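Local atomic coordinates of helix-turn-helix transcriptional regulator (Pseudomonas aeruginosa, PDB entry 5XHX), a protein that probably binds DNA and regulates transcription as a LuxR-family regulator, of which this chain is the N-terminal domain without the C-terminal helix-turn-helix part. Residues A[29-32]-A[33-37]; A[109-113]-A[114-118]; A[117-120]-A[121-125]; A[134-137]-A[138-141]; A[158-161]-A[162-165]. All coordinates share one frame; numbering follows the deposited sequence.

Interaction 1 of 5, residues A[29-32]-A[33-37]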
# COMPACT_ATOMS: atom_id res chain seq x y z
N TRP A 29 -8.58 -4.43 -8.10
CA TRP A 29 -9.25 -5.55 -7.44
C TRP A 29 -8.87 -6.88 -8.07
O TRP A 29 -8.74 -7.89 -7.37
CB TRP A 29 -10.77 -5.35 -7.45
CG TRP A 29 -11.18 -4.19 -6.62
CD1 TRP A 29 -11.61 -2.99 -7.07
CD2 TRP A 29 -11.15 -4.11 -5.19
NE1 TRP A 29 -11.89 -2.17 -6.01
CE2 TRP A 29 -11.61 -2.83 -4.84
CE3 TRP A 29 -10.81 -5.00 -4.17
CZ2 TRP A 29 -11.72 -2.40 -3.51
CZ3 TRP A 29 -10.92 -4.58 -2.85
CH2 TRP A 29 -11.37 -3.30 -2.53
N ARG A 30 -8.71 -6.90 -9.40
CA ARG A 30 -8.23 -8.12 -10.05
C ARG A 30 -6.86 -8.53 -9.51
O ARG A 30 -6.62 -9.71 -9.25
CB ARG A 30 -8.18 -7.95 -11.57
CG ARG A 30 -7.74 -9.25 -12.29
CD ARG A 30 -7.67 -9.12 -13.82
NE ARG A 30 -6.83 -8.01 -14.27
CZ ARG A 30 -5.52 -8.09 -14.49
NH1 ARG A 30 -4.87 -9.23 -14.32
NH2 ARG A 30 -4.86 -7.01 -14.90
N ILE A 31 -5.96 -7.56 -9.31
CA ILE A 31 -4.62 -7.90 -8.82
C ILE A 31 -4.67 -8.36 -7.37
O ILE A 31 -3.95 -9.28 -6.97
CB ILE A 31 -3.65 -6.72 -9.01
CG1 ILE A 31 -3.57 -6.31 -10.49
CG2 ILE A 31 -2.24 -7.10 -8.47
CD1 ILE A 31 -3.23 -7.46 -11.40
N LEU A 32 -5.52 -7.73 -6.55
CA LEU A 32 -5.66 -8.17 -5.17
C LEU A 32 -6.20 -9.60 -5.09
O LEU A 32 -5.66 -10.46 -4.38
CB LEU A 32 -6.57 -7.19 -4.40
CG LEU A 32 -6.90 -7.58 -2.95
CD1 LEU A 32 -5.65 -7.94 -2.15
CD2 LEU A 32 -7.67 -6.44 -2.28
N ALA A 33 -7.27 -9.89 -5.85
CA ALA A 33 -7.82 -11.25 -5.85
C ALA A 33 -6.80 -12.27 -6.37
O ALA A 33 -6.73 -13.39 -5.87
CB ALA A 33 -9.09 -11.29 -6.69
N GLN A 34 -6.04 -11.90 -7.40
CA GLN A 34 -5.03 -12.82 -7.92
C GLN A 34 -3.90 -13.02 -6.92
O GLN A 34 -3.37 -14.13 -6.78
CB GLN A 34 -4.49 -12.32 -9.26
CG GLN A 34 -5.51 -12.48 -10.40
CD GLN A 34 -5.08 -11.84 -11.71
OE1 GLN A 34 -4.02 -11.21 -11.79
NE2 GLN A 34 -5.92 -11.98 -12.74
N THR A 35 -3.51 -11.96 -6.20
CA THR A 35 -2.51 -12.12 -5.15
C THR A 35 -2.98 -13.10 -4.08
O THR A 35 -2.26 -14.03 -3.71
CB THR A 35 -2.18 -10.76 -4.52
OG1 THR A 35 -1.86 -9.83 -5.55
CG2 THR A 35 -0.98 -10.87 -3.58
N LEU A 36 -4.21 -12.92 -3.59
CA LEU A 36 -4.75 -13.85 -2.59
C LEU A 36 -4.95 -15.24 -3.18
O LEU A 36 -4.83 -16.24 -2.46
CB LEU A 36 -6.07 -13.32 -2.02
CG LEU A 36 -5.94 -11.98 -1.29
CD1 LEU A 36 -7.31 -11.42 -0.93
CD2 LEU A 36 -5.09 -12.15 -0.03
N GLY A 37 -5.27 -15.32 -4.47
CA GLY A 37 -5.42 -16.59 -5.14
C GLY A 37 -4.15 -17.42 -5.22
O GLY A 37 -4.22 -18.59 -5.62

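Interaction 2 of 5, residues A[109-113]-A[114-118]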
# COMPACT_ATOMS: atom_id res chain seq x y z
N ASP A 109 -32.61 -21.79 5.77
CA ASP A 109 -33.31 -21.72 4.50
C ASP A 109 -32.50 -21.01 3.41
O ASP A 109 -33.09 -20.53 2.43
CB ASP A 109 -34.67 -21.03 4.68
CG ASP A 109 -34.54 -19.54 4.99
OD1 ASP A 109 -35.54 -18.81 4.81
OD2 ASP A 109 -33.44 -19.10 5.40
N PHE A 110 -31.18 -20.91 3.58
CA PHE A 110 -30.34 -20.28 2.55
C PHE A 110 -30.52 -20.99 1.21
O PHE A 110 -30.74 -20.35 0.18
CB PHE A 110 -28.87 -20.29 2.98
CG PHE A 110 -27.91 -19.89 1.88
CD1 PHE A 110 -28.01 -18.65 1.26
CD2 PHE A 110 -26.89 -20.75 1.49
CE1 PHE A 110 -27.13 -18.28 0.25
CE2 PHE A 110 -26.00 -20.39 0.49
CZ PHE A 110 -26.12 -19.15 -0.14
N GLU A 111 -30.46 -22.32 1.22
CA GLU A 111 -30.50 -23.09 -0.02
C GLU A 111 -31.87 -23.04 -0.71
O GLU A 111 -31.99 -23.51 -1.84
CB GLU A 111 -30.10 -24.53 0.27
CG GLU A 111 -28.82 -24.65 1.07
CD GLU A 111 -27.78 -25.53 0.40
OE1 GLU A 111 -28.09 -26.12 -0.66
OE2 GLU A 111 -26.66 -25.64 0.94
N THR A 112 -32.89 -22.49 -0.06
CA THR A 112 -34.20 -22.38 -0.67
C THR A 112 -34.46 -21.00 -1.28
O THR A 112 -35.54 -20.79 -1.84
CB THR A 112 -35.29 -22.72 0.35
OG1 THR A 112 -35.49 -21.61 1.23
CG2 THR A 112 -34.89 -23.95 1.16
N THR A 113 -33.52 -20.07 -1.17
CA THR A 113 -33.74 -18.72 -1.69
C THR A 113 -33.53 -18.69 -3.20
O THR A 113 -32.79 -19.50 -3.76
CB THR A 113 -32.80 -17.71 -1.02
OG1 THR A 113 -31.44 -18.01 -1.38
CG2 THR A 113 -32.94 -17.75 0.50
N GLU A 114 -34.20 -17.74 -3.86
CA GLU A 114 -33.92 -17.52 -5.27
C GLU A 114 -32.46 -17.15 -5.49
O GLU A 114 -31.83 -17.60 -6.45
CB GLU A 114 -34.84 -16.44 -5.83
CG GLU A 114 -34.68 -16.23 -7.33
CD GLU A 114 -35.70 -15.25 -7.87
OE1 GLU A 114 -36.43 -14.65 -7.05
OE2 GLU A 114 -35.78 -15.07 -9.11
N TYR A 115 -31.90 -16.32 -4.59
CA TYR A 115 -30.50 -15.92 -4.69
C TYR A 115 -29.58 -17.14 -4.83
O TYR A 115 -28.70 -17.18 -5.68
CB TYR A 115 -30.12 -15.07 -3.46
CG TYR A 115 -28.63 -14.80 -3.39
CD1 TYR A 115 -28.06 -13.83 -4.19
CD2 TYR A 115 -27.80 -15.56 -2.56
CE1 TYR A 115 -26.71 -13.60 -4.18
CE2 TYR A 115 -26.42 -15.33 -2.53
CZ TYR A 115 -25.90 -14.32 -3.35
OH TYR A 115 -24.56 -14.04 -3.40
N TYR A 116 -29.82 -18.17 -4.01
CA TYR A 116 -28.98 -19.37 -4.05
C TYR A 116 -29.01 -20.04 -5.43
O TYR A 116 -27.97 -20.45 -5.96
CB TYR A 116 -29.44 -20.35 -2.97
CG TYR A 116 -28.65 -21.64 -2.89
CD1 TYR A 116 -27.41 -21.69 -2.27
CD2 TYR A 116 -29.16 -22.83 -3.42
CE1 TYR A 116 -26.69 -22.87 -2.18
CE2 TYR A 116 -28.45 -24.02 -3.34
CZ TYR A 116 -27.21 -24.03 -2.72
OH TYR A 116 -26.49 -25.20 -2.63
N ASN A 117 -30.20 -20.16 -6.02
CA ASN A 117 -30.35 -20.95 -7.23
C ASN A 117 -30.08 -20.17 -8.50
O ASN A 117 -29.95 -20.77 -9.57
CB ASN A 117 -31.76 -21.54 -7.29
CG ASN A 117 -31.97 -22.57 -6.24
OD1 ASN A 117 -31.52 -23.71 -6.37
ND2 ASN A 117 -32.64 -22.19 -5.15
N THR A 118 -29.99 -18.85 -8.40
CA THR A 118 -29.77 -18.05 -9.59
C THR A 118 -28.38 -17.42 -9.54
O THR A 118 -27.44 -17.91 -10.18
CB THR A 118 -30.89 -17.01 -9.73
OG1 THR A 118 -30.92 -16.18 -8.57
CG2 THR A 118 -32.24 -17.72 -9.85

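Interaction 3 of 5, residues A[117-120]-A[121-125]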
# COMPACT_ATOMS: atom_id res chain seq x y z
N ASN A 117 -30.20 -20.16 -6.02
CA ASN A 117 -30.35 -20.95 -7.23
C ASN A 117 -30.08 -20.17 -8.50
O ASN A 117 -29.95 -20.77 -9.57
CB ASN A 117 -31.76 -21.54 -7.29
CG ASN A 117 -31.97 -22.57 -6.24
OD1 ASN A 117 -31.52 -23.71 -6.37
ND2 ASN A 117 -32.64 -22.19 -5.15
N THR A 118 -29.99 -18.85 -8.40
CA THR A 118 -29.77 -18.05 -9.59
C THR A 118 -28.38 -17.42 -9.54
O THR A 118 -27.44 -17.91 -10.18
CB THR A 118 -30.89 -17.01 -9.73
OG1 THR A 118 -30.92 -16.18 -8.57
CG2 THR A 118 -32.24 -17.72 -9.85
N TYR A 119 -28.22 -16.36 -8.73
CA TYR A 119 -26.97 -15.61 -8.72
C TYR A 119 -25.83 -16.43 -8.13
O TYR A 119 -24.76 -16.55 -8.75
CB TYR A 119 -27.18 -14.30 -7.96
CG TYR A 119 -25.97 -13.41 -7.95
CD1 TYR A 119 -25.86 -12.34 -8.84
CD2 TYR A 119 -24.92 -13.65 -7.07
CE1 TYR A 119 -24.73 -11.52 -8.83
CE2 TYR A 119 -23.79 -12.86 -7.07
CZ TYR A 119 -23.70 -11.80 -7.95
OH TYR A 119 -22.56 -11.01 -7.92
N PHE A 120 -26.03 -17.00 -6.94
CA PHE A 120 -24.98 -17.74 -6.24
C PHE A 120 -24.44 -18.89 -7.08
O PHE A 120 -23.23 -19.01 -7.30
CB PHE A 120 -25.51 -18.27 -4.91
CG PHE A 120 -24.45 -18.91 -4.04
CD1 PHE A 120 -24.19 -20.27 -4.12
CD2 PHE A 120 -23.72 -18.14 -3.15
CE1 PHE A 120 -23.21 -20.85 -3.33
CE2 PHE A 120 -22.74 -18.70 -2.35
CZ PHE A 120 -22.48 -20.06 -2.43
N ALA A 121 -25.34 -19.77 -7.53
CA ALA A 121 -24.93 -20.93 -8.32
C ALA A 121 -24.10 -20.51 -9.52
O ALA A 121 -23.15 -21.22 -9.89
CB ALA A 121 -26.16 -21.72 -8.76
N HIS A 122 -24.39 -19.36 -10.12
CA HIS A 122 -23.61 -18.95 -11.28
C HIS A 122 -22.31 -18.24 -10.90
O HIS A 122 -21.24 -18.60 -11.42
CB HIS A 122 -24.46 -18.04 -12.18
CG HIS A 122 -23.76 -17.65 -13.44
ND1 HIS A 122 -22.92 -16.56 -13.53
CD2 HIS A 122 -23.75 -18.23 -14.67
CE1 HIS A 122 -22.44 -16.47 -14.76
NE2 HIS A 122 -22.94 -17.47 -15.47
N TYR A 123 -22.37 -17.26 -10.00
CA TYR A 123 -21.22 -16.38 -9.77
C TYR A 123 -20.29 -16.84 -8.67
O TYR A 123 -19.13 -16.39 -8.64
CB TYR A 123 -21.71 -14.95 -9.46
CG TYR A 123 -22.16 -14.23 -10.71
CD1 TYR A 123 -21.22 -13.69 -11.59
CD2 TYR A 123 -23.51 -14.12 -11.02
CE1 TYR A 123 -21.62 -13.04 -12.75
CE2 TYR A 123 -23.92 -13.47 -12.18
CZ TYR A 123 -22.97 -12.93 -13.04
OH TYR A 123 -23.37 -12.29 -14.20
N VAL A 124 -20.74 -17.72 -7.77
CA VAL A 124 -19.97 -18.16 -6.62
C VAL A 124 -19.71 -19.66 -6.66
O VAL A 124 -18.59 -20.12 -6.43
CB VAL A 124 -20.67 -17.76 -5.30
CG1 VAL A 124 -19.81 -18.14 -4.11
CG2 VAL A 124 -20.97 -16.26 -5.30
N VAL A 125 -20.75 -20.44 -6.96
CA VAL A 125 -20.71 -21.87 -7.28
C VAL A 125 -20.69 -22.72 -6.02
O VAL A 125 -21.66 -23.42 -5.74
CB VAL A 125 -19.53 -22.23 -8.22
CG1 VAL A 125 -19.62 -23.70 -8.63
CG2 VAL A 125 -19.55 -21.34 -9.45

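Interaction 4 of 5, residues A[134-137]-A[138-141]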
# COMPACT_ATOMS: atom_id res chain seq x y z
N PRO A 134 -15.82 -1.75 7.22
CA PRO A 134 -16.73 -0.62 7.45
C PRO A 134 -16.10 0.68 6.94
O PRO A 134 -14.93 0.95 7.18
CB PRO A 134 -16.91 -0.61 8.97
CG PRO A 134 -16.64 -2.02 9.41
CD PRO A 134 -15.60 -2.56 8.44
N LEU A 135 -16.89 1.45 6.20
CA LEU A 135 -16.43 2.74 5.70
C LEU A 135 -16.96 3.89 6.53
O LEU A 135 -16.28 4.92 6.66
CB LEU A 135 -16.87 2.95 4.25
CG LEU A 135 -16.20 2.03 3.25
CD1 LEU A 135 -16.54 2.44 1.82
CD2 LEU A 135 -14.69 2.01 3.50
N ASP A 136 -18.14 3.73 7.09
CA ASP A 136 -18.71 4.71 8.00
C ASP A 136 -19.84 4.00 8.74
O ASP A 136 -19.86 2.76 8.81
CB ASP A 136 -19.17 5.96 7.23
CG ASP A 136 -20.17 5.64 6.15
OD1 ASP A 136 -21.30 5.25 6.50
OD2 ASP A 136 -19.84 5.77 4.95
N GLY A 137 -20.78 4.77 9.27
CA GLY A 137 -21.88 4.17 10.00
C GLY A 137 -22.82 3.35 9.15
O GLY A 137 -23.58 2.54 9.70
N GLU A 138 -22.80 3.54 7.83
CA GLU A 138 -23.75 2.83 6.98
C GLU A 138 -23.12 1.93 5.93
O GLU A 138 -23.72 0.93 5.55
CB GLU A 138 -24.69 3.82 6.27
CG GLU A 138 -25.81 3.13 5.46
CD GLU A 138 -26.32 3.99 4.32
OE1 GLU A 138 -26.92 3.44 3.36
OE2 GLU A 138 -26.10 5.22 4.37
N ARG A 139 -21.93 2.26 5.43
CA ARG A 139 -21.38 1.58 4.27
C ARG A 139 -20.33 0.56 4.70
O ARG A 139 -19.63 0.75 5.70
CB ARG A 139 -20.81 2.59 3.29
CG ARG A 139 -21.88 3.50 2.68
CD ARG A 139 -21.25 4.47 1.70
NE ARG A 139 -20.21 5.23 2.38
CZ ARG A 139 -19.07 5.60 1.83
NH1 ARG A 139 -18.79 5.28 0.57
NH2 ARG A 139 -18.18 6.27 2.55
N THR A 140 -20.26 -0.54 3.95
CA THR A 140 -19.29 -1.61 4.20
C THR A 140 -18.65 -1.99 2.88
O THR A 140 -19.34 -2.46 1.96
CB THR A 140 -19.94 -2.85 4.83
OG1 THR A 140 -20.74 -2.46 5.95
CG2 THR A 140 -18.87 -3.84 5.30
N LEU A 141 -17.33 -1.79 2.77
CA LEU A 141 -16.59 -2.23 1.60
C LEU A 141 -16.26 -3.71 1.73
O LEU A 141 -15.72 -4.15 2.75
CB LEU A 141 -15.31 -1.41 1.43
CG LEU A 141 -14.29 -1.86 0.38
CD1 LEU A 141 -14.88 -1.78 -1.03
CD2 LEU A 141 -13.03 -0.99 0.45
O HOH W 1 -20.53 0.44 8.17

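Interaction 5 of 5, residues A[158-161]-A[162-165]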
# COMPACT_ATOMS: atom_id res chain seq x y z
N LEU A 158 -4.82 -18.68 6.56
CA LEU A 158 -4.04 -17.77 5.72
C LEU A 158 -4.74 -16.42 5.54
O LEU A 158 -4.11 -15.36 5.65
CB LEU A 158 -3.80 -18.41 4.35
CG LEU A 158 -2.41 -18.99 4.12
CD1 LEU A 158 -1.42 -17.84 3.94
CD2 LEU A 158 -2.00 -19.87 5.29
N PHE A 159 -6.03 -16.45 5.18
CA PHE A 159 -6.78 -15.21 5.02
C PHE A 159 -6.69 -14.33 6.26
O PHE A 159 -6.58 -13.10 6.16
CB PHE A 159 -8.23 -15.52 4.69
CG PHE A 159 -8.45 -16.06 3.30
CD1 PHE A 159 -7.78 -15.52 2.21
CD2 PHE A 159 -9.34 -17.11 3.09
CE1 PHE A 159 -8.00 -16.01 0.91
CE2 PHE A 159 -9.56 -17.61 1.80
CZ PHE A 159 -8.89 -17.06 0.71
N GLU A 160 -6.72 -14.94 7.45
CA GLU A 160 -6.58 -14.17 8.69
C GLU A 160 -5.16 -13.66 8.87
O GLU A 160 -4.96 -12.56 9.41
CB GLU A 160 -6.97 -15.04 9.90
CG GLU A 160 -8.48 -15.33 10.05
CD GLU A 160 -9.29 -14.14 10.57
OE1 GLU A 160 -8.71 -13.05 10.80
OE2 GLU A 160 -10.50 -14.31 10.76
N LEU A 161 -4.16 -14.43 8.45
CA LEU A 161 -2.77 -13.98 8.59
C LEU A 161 -2.52 -12.73 7.77
O LEU A 161 -1.84 -11.80 8.23
CB LEU A 161 -1.82 -15.10 8.16
CG LEU A 161 -0.34 -14.84 8.49
CD1 LEU A 161 -0.12 -14.94 9.99
CD2 LEU A 161 0.56 -15.83 7.75
N LEU A 162 -3.05 -12.69 6.55
CA LEU A 162 -2.82 -11.59 5.62
C LEU A 162 -3.77 -10.42 5.85
O LEU A 162 -3.50 -9.32 5.37
CB LEU A 162 -2.99 -12.08 4.18
CG LEU A 162 -2.20 -13.32 3.75
CD1 LEU A 162 -2.36 -13.59 2.25
CD2 LEU A 162 -0.75 -13.16 4.12
N ARG A 163 -4.85 -10.67 6.58
CA ARG A 163 -5.90 -9.68 6.79
C ARG A 163 -5.41 -8.30 7.20
O ARG A 163 -5.94 -7.31 6.68
CB ARG A 163 -6.88 -10.24 7.83
CG ARG A 163 -8.01 -9.32 8.27
CD ARG A 163 -8.84 -10.10 9.27
NE ARG A 163 -9.76 -9.26 10.01
CZ ARG A 163 -10.47 -9.67 11.06
NH1 ARG A 163 -10.37 -10.93 11.49
NH2 ARG A 163 -11.28 -8.82 11.68
N PRO A 164 -4.42 -8.14 8.11
CA PRO A 164 -4.00 -6.77 8.48
C PRO A 164 -3.71 -5.86 7.30
O PRO A 164 -4.17 -4.71 7.28
CB PRO A 164 -2.74 -7.02 9.33
CG PRO A 164 -2.94 -8.35 9.91
CD PRO A 164 -3.68 -9.16 8.88
N TRP A 165 -2.98 -6.33 6.30
CA TRP A 165 -2.69 -5.45 5.18
C TRP A 165 -3.71 -5.55 4.06
O TRP A 165 -3.83 -4.60 3.28
CB TRP A 165 -1.27 -5.69 4.63
CG TRP A 165 -0.95 -7.08 4.15
CD1 TRP A 165 -0.29 -8.05 4.85
CD2 TRP A 165 -1.24 -7.64 2.87
NE1 TRP A 165 -0.17 -9.19 4.09
CE2 TRP A 165 -0.74 -8.96 2.86
CE3 TRP A 165 -1.87 -7.16 1.72
CZ2 TRP A 165 -0.86 -9.81 1.76
CZ3 TRP A 165 -1.99 -7.99 0.62
CH2 TRP A 165 -1.49 -9.31 0.65

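Interaction 1 of 5, residues A[29-32]-A[33-37]
Leu36 packs against Leu32 one helical turn earlier, and its side chain can be followed outward atom by atom. CB lies 3.7 Å from Leu32 O, the same oxygen that accepts the backbone bond from Leu36 N, and CG comes a little closer to it. The first torsion turns CG away from the carbonyl carbon (chi1 -62°), which sends the branch back along the helix. There CD1 of Leu36 meets CD1 of Leu32 at 4.0 Å, and the two leucines run side by side, pointing the same way. Helix 153-173 covers Leu36 on the side of its other methyl. Branched, purely apolar side chains suit this strip, because Leu143 of the sheet touches both of them.

Thr35 is the polar exception among buried neighbours. Its hydroxyl donates to Ile31 O, with OG1 and O 2.6 Å apart, while Thr35 N bonds the same oxygen at 2.8 Å from N to O. The two donors approach from opposite faces of the carbonyl plane, so the hydroxyl is satisfied without leaving the helix. At the solvent side, Arg30 and Gln34 cross with their flat ends 68° apart.

Trp29, whose NE1 bonds Glu177, lies with Ala33 against Trp45 of strand 44-50. The whole is an amphipathic helix laid on one face of the antiparallel sheet, as in the alpha-beta-alpha sandwich of LuxR-type ligand-binding domains.

Interaction 2 of 5, residues A[109-113]-A[114-118]
Phe110 and Tyr116 meet nearly at right angles: the edge of the tyrosine is directed at the face of the phenylalanine, the planes are 76° apart and the centroids 5.0 Å. The closest pair in this offset edge-to-face contact is Tyr116 CD1 and Phe110 CE2, at 3.4 Å. The Tyr116 ring is in turn covered on one face by the backbone of the preceding turn, with Glu111 CA 3.8 Å from its centroid in a CH-pi contact. The Glu111 chain bends at its second torsion and runs obliquely over the tyrosine toward the phenol end, where OE1 lies 2.7 Å from Tyr116 OH. Tyr115 is turned otherwise: Phe110 CE1 approaches the edge of its ring, in the ring plane, and Pro86 touches both aromatics.

Thr113 joins the two turns. Its hydroxyl sits between backbone N and carbonyl carbon (chi1 65°), a placing from which OG1 can serve both ways. It donates to Phe110 O, lying in the plane of that carbonyl, and accepts from Tyr116 N with 3.1 Å between OG1 and N. A small, branched hydroxyl residue fits well here, since it closes the 3-10 turn and receives an N-H of the next helix. Asn117 ND2 adds a bond to Thr113 O at 3.0 Å. Outside, Gln84 OE1 accepts from Tyr115 N. This is the classical threonine N-cap, here starting helix 114-123.

Interaction 3 of 5, residues A[117-120]-A[121-125]
Phe120 loses more surface in this turn than any of its neighbours, and Val124 lies across one face of its ring. Val124 CB stands 3.9 Å from the ring centroid, only 19° off the normal, a CH-pi contact, and the methyl CG1 reaches Phe120 CE2 at 3.5 Å. Beta-branching suits the valine: both methyls spread over the ring, CG1 toward CE2 and CZ and CG2 toward CD2.

These side chains lie where helix 114-123 ends. Phe120 O takes two backbone donors, Val124 N at 2.8 Å and, from five residues on, Val125 N at 2.9 Å; Val125 then leaves the helix with positive phi.

Tyr119 makes a comparable pair with Tyr123, four residues on. The rings form an offset stack, with centroids 4.6 Å apart and planes at 29°, although the two side chains cross at about a right angle. Tyr123 CD2 sits over the rim of the Tyr119 ring, 3.6 Å from CE1. The first torsions explain the overlap: Tyr119 places CG opposite its backbone N, whereas Tyr123 turns CG beside its own (chi1 -77°), so one ring is folded over the other. Tyr123 OH hydrogen-bonds the carboxylate of Asp71, and Tyr119 also stacks on Tyr77 of helix 72-81, making the tyrosines part of the packing between the two helices. Ala121, compact and on the exposed side, rests its CB 4.0 Å from Asn117 O, while Tyr123 N bonds Tyr119 O at 2.8 Å.

Interaction 4 of 5, residues A[134-137]-A[138-141]
A beta hairpin joins strand 127-134 to strand 140-147, and at its turn Asp136 reaches across to Arg139. The aspartate chi1 of 57° puts the carboxylate over the following backbone. There OD1 accepts from Glu138 N at 2.6 Å, which makes an Asx turn, and from Arg139 N at 3.2 Å, both from the same face of the carboxylate plane. A short acidic side chain suits this place, accepting from two backbone amides while leaving its other oxygen to a cation. That oxygen, OD2, receives Arg139 NE at 2.7 Å and Arg139 NH2 at 3.0 Å in a salt bridge. The two flat groups are nearly coplanar, 20° apart, and the pair probably holds the guanidinium's rotation.

Leu135 CD1 covers one guanidinium face, while its CG packs 4.0 Å from Leu141 CB, toward helix 153-173. Here one strand ends and the next begins: Pro134 and Thr140 form an antiparallel non-hydrogen-bonded pair, suiting a proline that has no N-H to give. Next to it Leu135 N bonds Arg139 O at 2.9 Å. A water donates to both Arg139 O and Asp136 O across the turn, and Glu138 OE1 accepts from Asp52 N beyond it.

Interaction 5 of 5, residues A[158-161]-A[162-165]
Leu162 N still bonds Leu158 O in regular helical fashion, 3.0 Å apart, but the next turn is broken: Arg163 N has only weak bonds, to Phe159 O and Glu160 O, and Pro164 has no N-H to offer. This is a proline kink within helix 153-173, the long helix that follows the last strand of the sheet. The pyrrolidine ring stands where an N-H would have bonded Glu160 O, with Pro164 CD 3.7 Å from that oxygen and 3.3 Å from Leu161 O. Past the kink Trp165 N makes a weak bond to Leu162 O, and the same oxygen sits 3.4 Å above the plane of the Trp165 ring, toward its rim.

Leu162 turns CG away from its carbonyl carbon, which brings that atom over the preceding turn, 3.4 Å from Leu158 O. Its apolar branch, like that of Leu158, touches Phe39 in a loop. Phe159 faces the sheet, touching Leu99 and Val129, as befits a bulky aromatic in the core; its carbonyl also accepts from Tyr131 OH. Leu161, Leu162, Pro164 and Trp165 all touch the second subunit; the Trp165 ring meets that of His13 of the second subunit, so the kinked stretch forms part of the dimer contact.

A long, flexible pair of opposite charges, Glu160 and Arg163, lies side by side three residues apart. The arginine chain is extended to NE, whereas the glutamate bends at its second torsion to meet it. Arg163 NH1 bonds the syn lone pair of Glu160 OE1 at 2.8 Å, with the oxygen close to the guanidinium plane.

How the interactions relate
Interactions 1 and 5 lie on neighbouring helices, and interaction 4 is a hairpin of the sheet that touches interaction 1. Leu36 CD2 of interaction 1 meets Leu162 CD1 of interaction 5 at 3.8 Å, pairing helices 28-36 and 153-173. Trp29 CZ2 reaches Leu141 CD1 of interaction 4 at 4.1 Å, so the hairpin strand runs beneath the first of these helices. Interactions 2 and 3 share Asn117 and Thr118 and describe the two ends of helix 114-123; their centres are 9 Å apart, and Phe110 CZ packs on Phe120 CD2 at 4.0 Å. Interaction 2 lies across the chain's centre from interactions 1 and 5, with centres 27 and 30 Å away. Interaction 5 alone among the five touches the second subunit.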